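Local coordinates for protein catechol O-methyltransferase (Niastella koreensis GR20-10, PDB 7CVV) that transfers a methyl group from S-adenosylmethionine to catechol-like compounds in a metal-dependent reaction, giving meta- and para-methylated products in equal proportion, at residues L85-Y90 / S109-R114; L62-L67 / I136-D141; D22-A27 / A68-I73. All coordinates share one frame; numbering follows the deposited sequence.

A cofactor site built at the ends of parallel strands illustrates how one sheet divides its labour. Contact 2 lies in the buried middle of the sheet, and contact 1 joins the neighbouring strand 84-89 to strand 111-115, the outermost on its side within this chain. Both rest on backbone hydrogen bonds, but the outer strand of contact 1 carries an arginine and a glutamine, while contact 2 has apolar side chains on one face, the buried acid E63 on the other, and at its end D139, which bonds the ligand. Contact 3, between two helices, is also buried, and apolar where its segments meet. E63 bonds to T87 of contact 1 and to S71 and T72 of contact 3, and all three contacts reach S-adenosylmethionine.

Contact 1: residues L85-Y90 / S109-R114. With SAM (S-adenosylmethionine), chain D.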
loop_
_atom_site.group_PDB
_atom_site.type_symbol
_atom_site.label_atom_id
_atom_site.label_comp_id
_atom_site.label_asym_id
_atom_site.label_seq_id
_atom_site.Cartn_x
_atom_site.Cartn_y
_atom_site.Cartn_z
ATOM N N LEU A 85 5.138 6.323 -19.514
ATOM C CA LEU A 85 4.854 7.266 -18.408
ATOM C C LEU A 85 4.874 8.704 -18.927
ATOM O O LEU A 85 5.890 9.175 -19.461
ATOM C CB LEU A 85 5.883 7.073 -17.296
ATOM C CG LEU A 85 5.481 7.656 -15.942
ATOM C CD1 LEU A 85 6.208 6.946 -14.818
ATOM C CD2 LEU A 85 5.771 9.142 -15.900
ATOM N N ILE A 86 3.761 9.388 -18.729
ATOM C CA ILE A 86 3.616 10.832 -19.024
ATOM C C ILE A 86 3.555 11.576 -17.691
ATOM O O ILE A 86 2.611 11.328 -16.927
ATOM C CB ILE A 86 2.386 11.063 -19.916
ATOM C CG1 ILE A 86 2.437 10.149 -21.144
ATOM C CG2 ILE A 86 2.267 12.535 -20.293
ATOM C CD1 ILE A 86 1.165 10.147 -21.943
ATOM N N THR A 87 4.545 12.448 -17.460
ATOM C CA THR A 87 4.754 13.231 -16.221
ATOM C C THR A 87 4.625 14.726 -16.540
ATOM O O THR A 87 5.279 15.162 -17.487
ATOM C CB THR A 87 6.098 12.858 -15.580
ATOM O OG1 THR A 87 6.191 13.612 -14.368
ATOM C CG2 THR A 87 7.301 13.098 -16.467
ATOM N N LEU A 88 3.823 15.472 -15.767
ATOM C CA LEU A 88 3.551 16.924 -15.984
ATOM C C LEU A 88 4.363 17.765 -14.980
ATOM O O LEU A 88 4.457 17.355 -13.780
ATOM C CB LEU A 88 2.044 17.195 -15.872
ATOM C CG LEU A 88 1.153 16.159 -16.561
ATOM C CD1 LEU A 88 -0.311 16.585 -16.604
ATOM C CD2 LEU A 88 1.665 15.853 -17.962
ATOM N N GLU A 89 4.928 18.886 -15.461
ATOM C CA GLU A 89 5.835 19.785 -14.694
ATOM C C GLU A 89 5.647 21.245 -15.141
ATOM O O GLU A 89 5.923 21.552 -16.308
ATOM C CB GLU A 89 7.289 19.336 -14.875
ATOM C CG GLU A 89 8.285 20.195 -14.128
ATOM C CD GLU A 89 7.907 20.470 -12.675
ATOM O OE1 GLU A 89 7.682 19.491 -11.915
ATOM O OE2 GLU A 89 7.820 21.664 -12.304
ATOM N N TYR A 90 5.228 22.124 -14.228
ATOM C CA TYR A 90 5.010 23.564 -14.508
ATOM C C TYR A 90 6.353 24.245 -14.813
ATOM O O TYR A 90 6.413 25.178 -15.602
ATOM C CB TYR A 90 4.305 24.206 -13.316
ATOM C CG TYR A 90 4.205 25.709 -13.346
ATOM C CD1 TYR A 90 3.235 26.349 -14.110
ATOM C CD2 TYR A 90 5.036 26.489 -12.555
ATOM C CE1 TYR A 90 3.105 27.729 -14.108
ATOM C CE2 TYR A 90 4.920 27.869 -12.542
ATOM C CZ TYR A 90 3.954 28.490 -13.319
ATOM O OH TYR A 90 3.867 29.851 -13.305
ATOM N N SER A 109 12.983 6.488 -23.921
ATOM C CA SER A 109 11.943 5.976 -24.858
ATOM C C SER A 109 10.615 5.726 -24.130
ATOM O O SER A 109 9.584 5.728 -24.821
ATOM C CB SER A 109 12.415 4.749 -25.588
ATOM O OG SER A 109 13.309 4.005 -24.786
ATOM N N GLN A 110 10.637 5.514 -22.805
ATOM C CA GLN A 110 9.436 5.154 -22.004
ATOM C C GLN A 110 8.791 6.397 -21.384
ATOM O O GLN A 110 7.613 6.333 -21.071
ATOM C CB GLN A 110 9.772 4.211 -20.850
ATOM C CG GLN A 110 9.694 2.735 -21.196
ATOM C CD GLN A 110 11.054 2.124 -21.417
ATOM O OE1 GLN A 110 12.064 2.541 -20.842
ATOM N NE2 GLN A 110 11.084 1.118 -22.273
ATOM N N VAL A 111 9.551 7.452 -21.126
ATOM C CA VAL A 111 9.078 8.614 -20.326
ATOM C C VAL A 111 8.893 9.803 -21.271
ATOM O O VAL A 111 9.815 10.090 -22.047
ATOM C CB VAL A 111 10.076 8.946 -19.197
ATOM C CG1 VAL A 111 9.642 10.144 -18.377
ATOM C CG2 VAL A 111 10.292 7.752 -18.291
ATOM N N GLN A 112 7.759 10.486 -21.176
ATOM C CA GLN A 112 7.547 11.797 -21.838
ATOM C C GLN A 112 7.182 12.848 -20.777
ATOM O O GLN A 112 6.188 12.629 -20.040
ATOM C CB GLN A 112 6.463 11.643 -22.896
ATOM C CG GLN A 112 6.213 12.894 -23.708
ATOM C CD GLN A 112 5.016 12.679 -24.597
ATOM O OE1 GLN A 112 3.868 12.792 -24.170
ATOM N NE2 GLN A 112 5.284 12.321 -25.836
ATOM N N ILE A 113 7.960 13.938 -20.716
ATOM C CA ILE A 113 7.735 15.133 -19.854
ATOM C C ILE A 113 6.958 16.186 -20.656
ATOM O O ILE A 113 7.490 16.663 -21.634
ATOM C CB ILE A 113 9.089 15.668 -19.331
ATOM C CG1 ILE A 113 9.864 14.596 -18.549
ATOM C CG2 ILE A 113 8.887 16.929 -18.500
ATOM C CD1 ILE A 113 11.357 14.820 -18.469
ATOM N N ARG A 114 5.744 16.548 -20.245
ATOM C CA ARG A 114 5.015 17.739 -20.775
ATOM C C ARG A 114 5.177 18.917 -19.798
ATOM O O ARG A 114 4.794 18.774 -18.630
ATOM C CB ARG A 114 3.544 17.393 -21.031
ATOM C CG ARG A 114 3.355 16.060 -21.743
ATOM C CD ARG A 114 2.350 16.120 -22.878
ATOM N NE ARG A 114 2.376 14.911 -23.707
ATOM C CZ ARG A 114 1.359 14.474 -24.447
ATOM N NH1 ARG A 114 0.218 15.148 -24.464
ATOM N NH2 ARG A 114 1.482 13.364 -25.158
HETATM N N SAM D . 7.113 13.437 -7.199
HETATM C CA SAM D . 8.468 14.013 -7.405
HETATM C C SAM D . 9.522 13.070 -6.796
HETATM O O SAM D . 10.634 13.007 -7.349
HETATM O OXT SAM D . 9.184 12.416 -5.796
HETATM C CB SAM D . 8.557 15.391 -6.738
HETATM C CG SAM D . 7.520 16.439 -7.216
HETATM S SD SAM D . 7.642 17.868 -6.103
HETATM C CE SAM D . 6.728 17.236 -4.692
HETATM C "C5'" SAM D . 6.476 19.097 -6.747
HETATM C "C4'" SAM D . 6.645 19.463 -8.201
HETATM O "O4'" SAM D . 5.362 19.900 -8.709
HETATM C "C3'" SAM D . 7.634 20.589 -8.499
HETATM O "O3'" SAM D . 8.531 20.173 -9.517
HETATM C "C2'" SAM D . 6.741 21.726 -9.002
HETATM O "O2'" SAM D . 7.334 22.498 -10.017
HETATM C "C1'" SAM D . 5.590 20.945 -9.612
HETATM N N9 SAM D . 4.359 21.702 -9.750
HETATM C C8 SAM D . 3.847 22.591 -8.838
HETATM N N7 SAM D . 2.706 23.114 -9.219
HETATM C C5 SAM D . 2.433 22.511 -10.436
HETATM C C6 SAM D . 1.356 22.643 -11.328
HETATM N N6 SAM D . 0.336 23.466 -11.106
HETATM N N1 SAM D . 1.364 21.873 -12.444
HETATM C C2 SAM D . 2.402 21.051 -12.635
HETATM N N3 SAM D . 3.486 20.867 -11.879
HETATM C C4 SAM D . 3.440 21.628 -10.773
#
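The guanidinium of R114 is met obliquely by a methyl from the facing strand, I86 CG2, which also lies 4.0 Å from R114 CG. At the edge of the group, in its plane, stands the amide of Q112. R114 NE and NH2 grip Q112 OE1 side-on, each at 2.6 Å; NE sits well above the amide plane, whereas NH2 is only slightly tilted from it. A bend in the arginine chain (chi2 -135°) carries the group back along its own strand to this amide, and NH2 has a second partner in a salt bridge to E128. Nearer the backbone, R114 CB lies 3.9 Å from L88 CD2, the two side chains running alongside each other. Helix 92-103 connects strands 84-89 and 111-115 in a beta-alpha-beta unit of the Rossmann-like methyltransferase fold, and five parallel-sheet hydrogen bonds join the strands, from L85 N donating to Q110 O at 2.9 Å through to E89 N donating to R114 O. On the face covered by helix 92-103, T87 CG2 packs 3.6 Å from I113 CG1, leaving OG1, anti to the backbone N (chi1 -178°), to bond with T66 and E63. At the strand end the E89 carboxylate takes both ribose hydroxyls of the cofactor, SAM O3' donating to OE1 at 2.6 Å and O2' to OE2, while the backbone NH groups of T66, L67 and D91 hold the carboxylate in place.

Contact 2: residues L62-L67 / I136-D141; sequences LELGTL and IFIDAD. With SAM (S-adenosylmethionine), chain D.
Backbone hydrogen bonds link L62 and L64 to F137 and, more weakly, to D139. F137 N donates to L62 O at 2.7 Å, in the carbonyl plane, and L64 N returns the bond to F137 O at 2.8 Å. The bond that completes the last pair, L64 with I138, runs from D139 N to L64 O and is weak, where the two strands end.

Apolar packing fills the face that carries L62, L64, I136 and I138. L62 CB lies 4.0 Å from I136 CG2, and L64 CB reaches A140 CB at the turn; helices 118-127 and 145-154 cover this side. On the other face E63 and F137 run alongside each other, carboxylate and ring planes 36° apart, with E63 OE1 at the edge of the ring, near its plane and 3.8 Å from F137 CD2. Extended from a CG anti to the backbone N (chi1 -176°), the glutamate sends OE1 on to the hydroxyl of S71 and OE2 to those of T72 and T87.

These central parallel strands, 60-64 and 135-138, end in the loops that bind the cofactor in class I methyltransferases, and the ELGTL sequence runs from the end of the first strand into the glycine-containing loop. G65 has a positive phi (101°), backbone angles that call for glycine, and a side chain there would probably also crowd D139 O.

Polar contacts to the ligand come from both loops. The amino nitrogen N of SAM donates to D139 OD2 at 2.6 Å and, weakly, to G65 O. D139 also belongs to the magnesium site, with D165 and N166. Apolar contact comes from L67, whose CB lies 3.4 Å from SAM CB, and from A140, whose CB approaches the adenine at SAM C4.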
loop_
_atom_site.group_PDB
_atom_site.type_symbol
_atom_site.label_atom_id
_atom_site.label_comp_id
_atom_site.label_asym_id
_atom_site.label_seq_id
_atom_site.Cartn_x
_atom_site.Cartn_y
_atom_site.Cartn_z
ATOM N N LEU A 62 0.294 8.099 -15.400
ATOM C CA LEU A 62 0.208 9.582 -15.369
ATOM C C LEU A 62 0.723 10.078 -14.018
ATOM O O LEU A 62 0.320 9.523 -12.975
ATOM C CB LEU A 62 -1.231 10.048 -15.614
ATOM C CG LEU A 62 -1.418 11.566 -15.622
ATOM C CD1 LEU A 62 -0.513 12.215 -16.658
ATOM C CD2 LEU A 62 -2.873 11.943 -15.842
ATOM N N GLU A 63 1.594 11.085 -14.070
ATOM C CA GLU A 63 2.304 11.687 -12.919
ATOM C C GLU A 63 2.118 13.201 -12.991
ATOM O O GLU A 63 2.492 13.783 -14.020
ATOM C CB GLU A 63 3.788 11.324 -12.963
ATOM C CG GLU A 63 4.556 11.843 -11.757
ATOM C CD GLU A 63 6.053 11.544 -11.713
ATOM O OE1 GLU A 63 6.545 11.237 -10.607
ATOM O OE2 GLU A 63 6.744 11.644 -12.770
ATOM N N LEU A 64 1.541 13.813 -11.958
ATOM C CA LEU A 64 1.544 15.289 -11.789
ATOM C C LEU A 64 2.696 15.662 -10.857
ATOM O O LEU A 64 2.618 15.338 -9.706
ATOM C CB LEU A 64 0.219 15.773 -11.192
ATOM C CG LEU A 64 -1.057 15.344 -11.908
ATOM C CD1 LEU A 64 -2.107 16.436 -11.822
ATOM C CD2 LEU A 64 -0.796 14.991 -13.354
ATOM N N GLY A 65 3.703 16.364 -11.343
ATOM C CA GLY A 65 4.802 16.851 -10.503
ATOM C C GLY A 65 6.000 15.950 -10.669
ATOM O O GLY A 65 6.039 14.897 -10.005
ATOM N N THR A 66 6.901 16.345 -11.571
ATOM C CA THR A 66 8.121 15.601 -11.982
ATOM C C THR A 66 9.267 15.903 -11.007
ATOM O O THR A 66 9.877 14.937 -10.525
ATOM C CB THR A 66 8.454 15.946 -13.440
ATOM O OG1 THR A 66 7.225 15.909 -14.179
ATOM C CG2 THR A 66 9.451 15.000 -14.065
ATOM N N LEU A 67 9.511 17.188 -10.711
ATOM C CA LEU A 67 10.723 17.713 -10.032
ATOM C C LEU A 67 11.963 17.224 -10.798
ATOM O O LEU A 67 12.017 17.466 -12.004
ATOM C CB LEU A 67 10.694 17.279 -8.568
ATOM C CG LEU A 67 11.607 18.087 -7.632
ATOM C CD1 LEU A 67 11.047 19.487 -7.371
ATOM C CD2 LEU A 67 11.824 17.363 -6.320
ATOM N N ILE A 136 -2.113 6.586 -11.681
ATOM C CA ILE A 136 -2.015 8.070 -11.721
ATOM C C ILE A 136 -1.498 8.561 -10.375
ATOM O O ILE A 136 -2.184 8.326 -9.352
ATOM C CB ILE A 136 -3.361 8.717 -12.054
ATOM C CG1 ILE A 136 -3.941 8.112 -13.338
ATOM C CG2 ILE A 136 -3.167 10.224 -12.136
ATOM C CD1 ILE A 136 -5.336 8.599 -13.700
ATOM N N PHE A 137 -0.337 9.211 -10.402
ATOM C CA PHE A 137 0.362 9.747 -9.215
ATOM C C PHE A 137 0.197 11.266 -9.218
ATOM O O PHE A 137 0.740 11.907 -10.131
ATOM C CB PHE A 137 1.834 9.336 -9.236
ATOM C CG PHE A 137 2.588 9.714 -7.994
ATOM C CD1 PHE A 137 2.016 9.547 -6.741
ATOM C CD2 PHE A 137 3.867 10.243 -8.071
ATOM C CE1 PHE A 137 2.712 9.897 -5.594
ATOM C CE2 PHE A 137 4.557 10.607 -6.921
ATOM C CZ PHE A 137 3.980 10.432 -5.686
ATOM N N ILE A 138 -0.562 11.800 -8.250
ATOM C CA ILE A 138 -0.737 13.261 -8.032
ATOM C C ILE A 138 0.194 13.712 -6.896
ATOM O O ILE A 138 0.049 13.215 -5.769
ATOM C CB ILE A 138 -2.220 13.607 -7.765
ATOM C CG1 ILE A 138 -3.148 13.079 -8.864
ATOM C CG2 ILE A 138 -2.362 15.111 -7.602
ATOM C CD1 ILE A 138 -4.621 13.082 -8.493
ATOM N N ASP A 139 1.080 14.668 -7.188
ATOM C CA ASP A 139 2.159 15.160 -6.283
ATOM C C ASP A 139 2.595 16.572 -6.724
ATOM O O ASP A 139 3.818 16.844 -6.802
ATOM C CB ASP A 139 3.332 14.172 -6.266
ATOM C CG ASP A 139 4.267 14.327 -5.072
ATOM O OD1 ASP A 139 3.757 14.659 -3.953
ATOM O OD2 ASP A 139 5.506 14.112 -5.257
ATOM N N ALA A 140 1.635 17.448 -7.018
ATOM C CA ALA A 140 1.880 18.844 -7.455
ATOM C C ALA A 140 1.427 19.818 -6.352
ATOM O O ALA A 140 1.370 19.389 -5.175
ATOM C CB ALA A 140 1.180 19.073 -8.766
ATOM N N ASP A 141 1.141 21.079 -6.705
ATOM C CA ASP A 141 0.471 22.060 -5.807
ATOM C C ASP A 141 -0.791 21.398 -5.240
ATOM O O ASP A 141 -1.403 20.565 -5.946
ATOM C CB ASP A 141 0.221 23.398 -6.512
ATOM C CG ASP A 141 -0.554 23.348 -7.829
ATOM O OD1 ASP A 141 -0.445 22.331 -8.573
ATOM O OD2 ASP A 141 -1.235 24.356 -8.124
HETATM N N SAM D . 7.113 13.437 -7.199
HETATM C CA SAM D . 8.468 14.013 -7.405
HETATM C C SAM D . 9.522 13.070 -6.796
HETATM O O SAM D . 10.634 13.007 -7.349
HETATM O OXT SAM D . 9.184 12.416 -5.796
HETATM C CB SAM D . 8.557 15.391 -6.738
HETATM C CG SAM D . 7.520 16.439 -7.216
HETATM S SD SAM D . 7.642 17.868 -6.103
HETATM C CE SAM D . 6.728 17.236 -4.692
HETATM C "C5'" SAM D . 6.476 19.097 -6.747
HETATM C "C4'" SAM D . 6.645 19.463 -8.201
HETATM O "O4'" SAM D . 5.362 19.900 -8.709
HETATM C "C3'" SAM D . 7.634 20.589 -8.499
HETATM O "O3'" SAM D . 8.531 20.173 -9.517
HETATM C "C2'" SAM D . 6.741 21.726 -9.002
HETATM O "O2'" SAM D . 7.334 22.498 -10.017
HETATM C "C1'" SAM D . 5.590 20.945 -9.612
HETATM N N9 SAM D . 4.359 21.702 -9.750
HETATM C C8 SAM D . 3.847 22.591 -8.838
HETATM N N7 SAM D . 2.706 23.114 -9.219
HETATM C C5 SAM D . 2.433 22.511 -10.436
HETATM C C6 SAM D . 1.356 22.643 -11.328
HETATM N N6 SAM D . 0.336 23.466 -11.106
HETATM N N1 SAM D . 1.364 21.873 -12.444
HETATM C C2 SAM D . 2.402 21.051 -12.635
HETATM N N3 SAM D . 3.486 20.867 -11.879
HETATM C C4 SAM D . 3.440 21.628 -10.773
#

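Contact 3: residues D22-A27 / A68-I73; sequences DALLAA and AGYSTI. With SAM (S-adenosylmethionine), chain D.
Helix 70-76, the first helix after the glycine-containing cofactor loop, is backed here by helix 22-33. G69 takes the N-cap position, and the side chains that follow meet the outer helix through L24, A23 and A27. The methyl L24 CD2 sits over one face of the Y70 ring, offset toward the rim, in a CH-pi contact 4.0 Å from the centroid and 21° off the ring normal. The ring is sent out to this helix by a chi1 of -176°, with CG anti to the backbone N, and the two side chains cross at about a right angle. A27 CB comes to the edge of the same ring, 4.3 Å from Y70 CD2. L24 CD2 also touches I73 CG2 at 3.8 Å, and I73 CD1 reaches A27 CB, while A68 CB packs against A27 O. With an alanine in place of Y70 the ring would be gone, which is likely to leave L24 CD2 and A27 CB facing a gap.

S71, its CB directed away from helix 22-33, serves the ligand: S71 N donates to the carboxylate oxygen O of SAM at 3.2 Å, and SAM N donates to S71 OG at 3.1 Å, the same OG being bonded to E63. Packing on the helix's outer side is thus apolar, while S71 holds the carboxylate and amino group of the cofactor's methionine part, and an amide in the helix's first turn would probably suit that negative carboxylate.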
loop_
_atom_site.group_PDB
_atom_site.type_symbol
_atom_site.label_atom_id
_atom_site.label_comp_id
_atom_site.label_asym_id
_atom_site.label_seq_id
_atom_site.Cartn_x
_atom_site.Cartn_y
_atom_site.Cartn_z
ATOM N N ASP A 22 22.710 4.323 -9.376
ATOM C CA ASP A 22 23.411 5.567 -9.788
ATOM C C ASP A 22 22.424 6.600 -10.348
ATOM O O ASP A 22 22.449 7.757 -9.898
ATOM C CB ASP A 22 24.500 5.243 -10.810
ATOM C CG ASP A 22 25.841 4.843 -10.214
ATOM O OD1 ASP A 22 26.000 4.863 -8.952
ATOM O OD2 ASP A 22 26.741 4.517 -11.030
ATOM N N ALA A 23 21.571 6.222 -11.292
ATOM C CA ALA A 23 20.584 7.161 -11.870
ATOM C C ALA A 23 19.761 7.814 -10.740
ATOM O O ALA A 23 19.619 9.036 -10.775
ATOM C CB ALA A 23 19.733 6.475 -12.909
ATOM N N LEU A 24 19.322 7.057 -9.726
ATOM C CA LEU A 24 18.547 7.588 -8.561
ATOM C C LEU A 24 19.435 8.480 -7.672
ATOM O O LEU A 24 18.937 9.565 -7.269
ATOM C CB LEU A 24 17.913 6.442 -7.757
ATOM C CG LEU A 24 16.632 5.846 -8.341
ATOM C CD1 LEU A 24 16.183 4.645 -7.543
ATOM C CD2 LEU A 24 15.511 6.863 -8.383
ATOM N N LEU A 25 20.686 8.087 -7.384
ATOM C CA LEU A 25 21.612 8.933 -6.570
ATOM C C LEU A 25 21.860 10.270 -7.289
ATOM O O LEU A 25 21.979 11.319 -6.602
ATOM C CB LEU A 25 22.941 8.216 -6.317
ATOM C CG LEU A 25 22.910 6.984 -5.411
ATOM C CD1 LEU A 25 24.344 6.475 -5.169
ATOM C CD2 LEU A 25 22.180 7.255 -4.089
ATOM N N ALA A 26 21.965 10.225 -8.618
ATOM C CA ALA A 26 22.208 11.386 -9.502
ATOM C C ALA A 26 21.010 12.330 -9.459
ATOM O O ALA A 26 21.224 13.525 -9.275
ATOM C CB ALA A 26 22.451 10.923 -10.913
ATOM N N ALA A 27 19.799 11.798 -9.629
ATOM C CA ALA A 27 18.540 12.562 -9.486
ATOM C C ALA A 27 18.567 13.364 -8.178
ATOM O O ALA A 27 18.357 14.613 -8.218
ATOM C CB ALA A 27 17.353 11.642 -9.562
ATOM N N ALA A 68 12.915 16.531 -10.172
ATOM C CA ALA A 68 14.132 16.028 -10.854
ATOM C C ALA A 68 13.867 14.648 -11.465
ATOM O O ALA A 68 14.813 14.073 -12.042
ATOM C CB ALA A 68 15.300 15.988 -9.903
ATOM N N GLY A 69 12.636 14.142 -11.331
ATOM C CA GLY A 69 12.213 12.829 -11.853
ATOM C C GLY A 69 12.669 11.654 -11.006
ATOM O O GLY A 69 12.798 10.566 -11.558
ATOM N N TYR A 70 12.856 11.819 -9.701
ATOM C CA TYR A 70 13.196 10.708 -8.775
ATOM C C TYR A 70 12.058 9.661 -8.793
ATOM O O TYR A 70 12.309 8.480 -9.119
ATOM C CB TYR A 70 13.516 11.279 -7.396
ATOM C CG TYR A 70 13.966 10.257 -6.391
ATOM C CD1 TYR A 70 13.045 9.580 -5.609
ATOM C CD2 TYR A 70 15.306 9.968 -6.218
ATOM C CE1 TYR A 70 13.435 8.628 -4.689
ATOM C CE2 TYR A 70 15.717 9.025 -5.296
ATOM C CZ TYR A 70 14.780 8.343 -4.542
ATOM O OH TYR A 70 15.206 7.401 -3.644
ATOM N N SER A 71 10.825 10.085 -8.517
ATOM C CA SER A 71 9.622 9.208 -8.448
ATOM C C SER A 71 9.368 8.589 -9.816
ATOM O O SER A 71 8.941 7.437 -9.878
ATOM C CB SER A 71 8.411 9.964 -8.001
ATOM O OG SER A 71 8.203 11.063 -8.857
ATOM N N THR A 72 9.625 9.374 -10.856
ATOM C CA THR A 72 9.474 9.008 -12.288
ATOM C C THR A 72 10.339 7.774 -12.585
ATOM O O THR A 72 9.780 6.800 -13.117
ATOM C CB THR A 72 9.796 10.223 -13.167
ATOM O OG1 THR A 72 9.152 11.370 -12.597
ATOM C CG2 THR A 72 9.353 10.034 -14.599
ATOM N N ILE A 73 11.623 7.789 -12.200
ATOM C CA ILE A 73 12.577 6.653 -12.423
ATOM C C ILE A 73 12.049 5.370 -11.742
ATOM O O ILE A 73 11.978 4.350 -12.443
ATOM C CB ILE A 73 14.012 7.032 -12.004
ATOM C CG1 ILE A 73 14.586 8.128 -12.910
ATOM C CG2 ILE A 73 14.909 5.814 -11.979
ATOM C CD1 ILE A 73 15.852 8.788 -12.393
HETATM N N SAM D . 7.113 13.437 -7.199
HETATM C CA SAM D . 8.468 14.013 -7.405
HETATM C C SAM D . 9.522 13.070 -6.796
HETATM O O SAM D . 10.634 13.007 -7.349
HETATM O OXT SAM D . 9.184 12.416 -5.796
HETATM C CB SAM D . 8.557 15.391 -6.738
HETATM C CG SAM D . 7.520 16.439 -7.216
HETATM S SD SAM D . 7.642 17.868 -6.103
HETATM C CE SAM D . 6.728 17.236 -4.692
HETATM C "C5'" SAM D . 6.476 19.097 -6.747
HETATM C "C4'" SAM D . 6.645 19.463 -8.201
HETATM O "O4'" SAM D . 5.362 19.900 -8.709
HETATM C "C3'" SAM D . 7.634 20.589 -8.499
HETATM O "O3'" SAM D . 8.531 20.173 -9.517
HETATM C "C2'" SAM D . 6.741 21.726 -9.002
HETATM O "O2'" SAM D . 7.334 22.498 -10.017
HETATM C "C1'" SAM D . 5.590 20.945 -9.612
HETATM N N9 SAM D . 4.359 21.702 -9.750
HETATM C C8 SAM D . 3.847 22.591 -8.838
HETATM N N7 SAM D . 2.706 23.114 -9.219
HETATM C C5 SAM D . 2.433 22.511 -10.436
HETATM C C6 SAM D . 1.356 22.643 -11.328
HETATM N N6 SAM D . 0.336 23.466 -11.106
HETATM N N1 SAM D . 1.364 21.873 -12.444
HETATM C C2 SAM D . 2.402 21.051 -12.635
HETATM N N3 SAM D . 3.486 20.867 -11.879
HETATM C C4 SAM D . 3.440 21.628 -10.773
#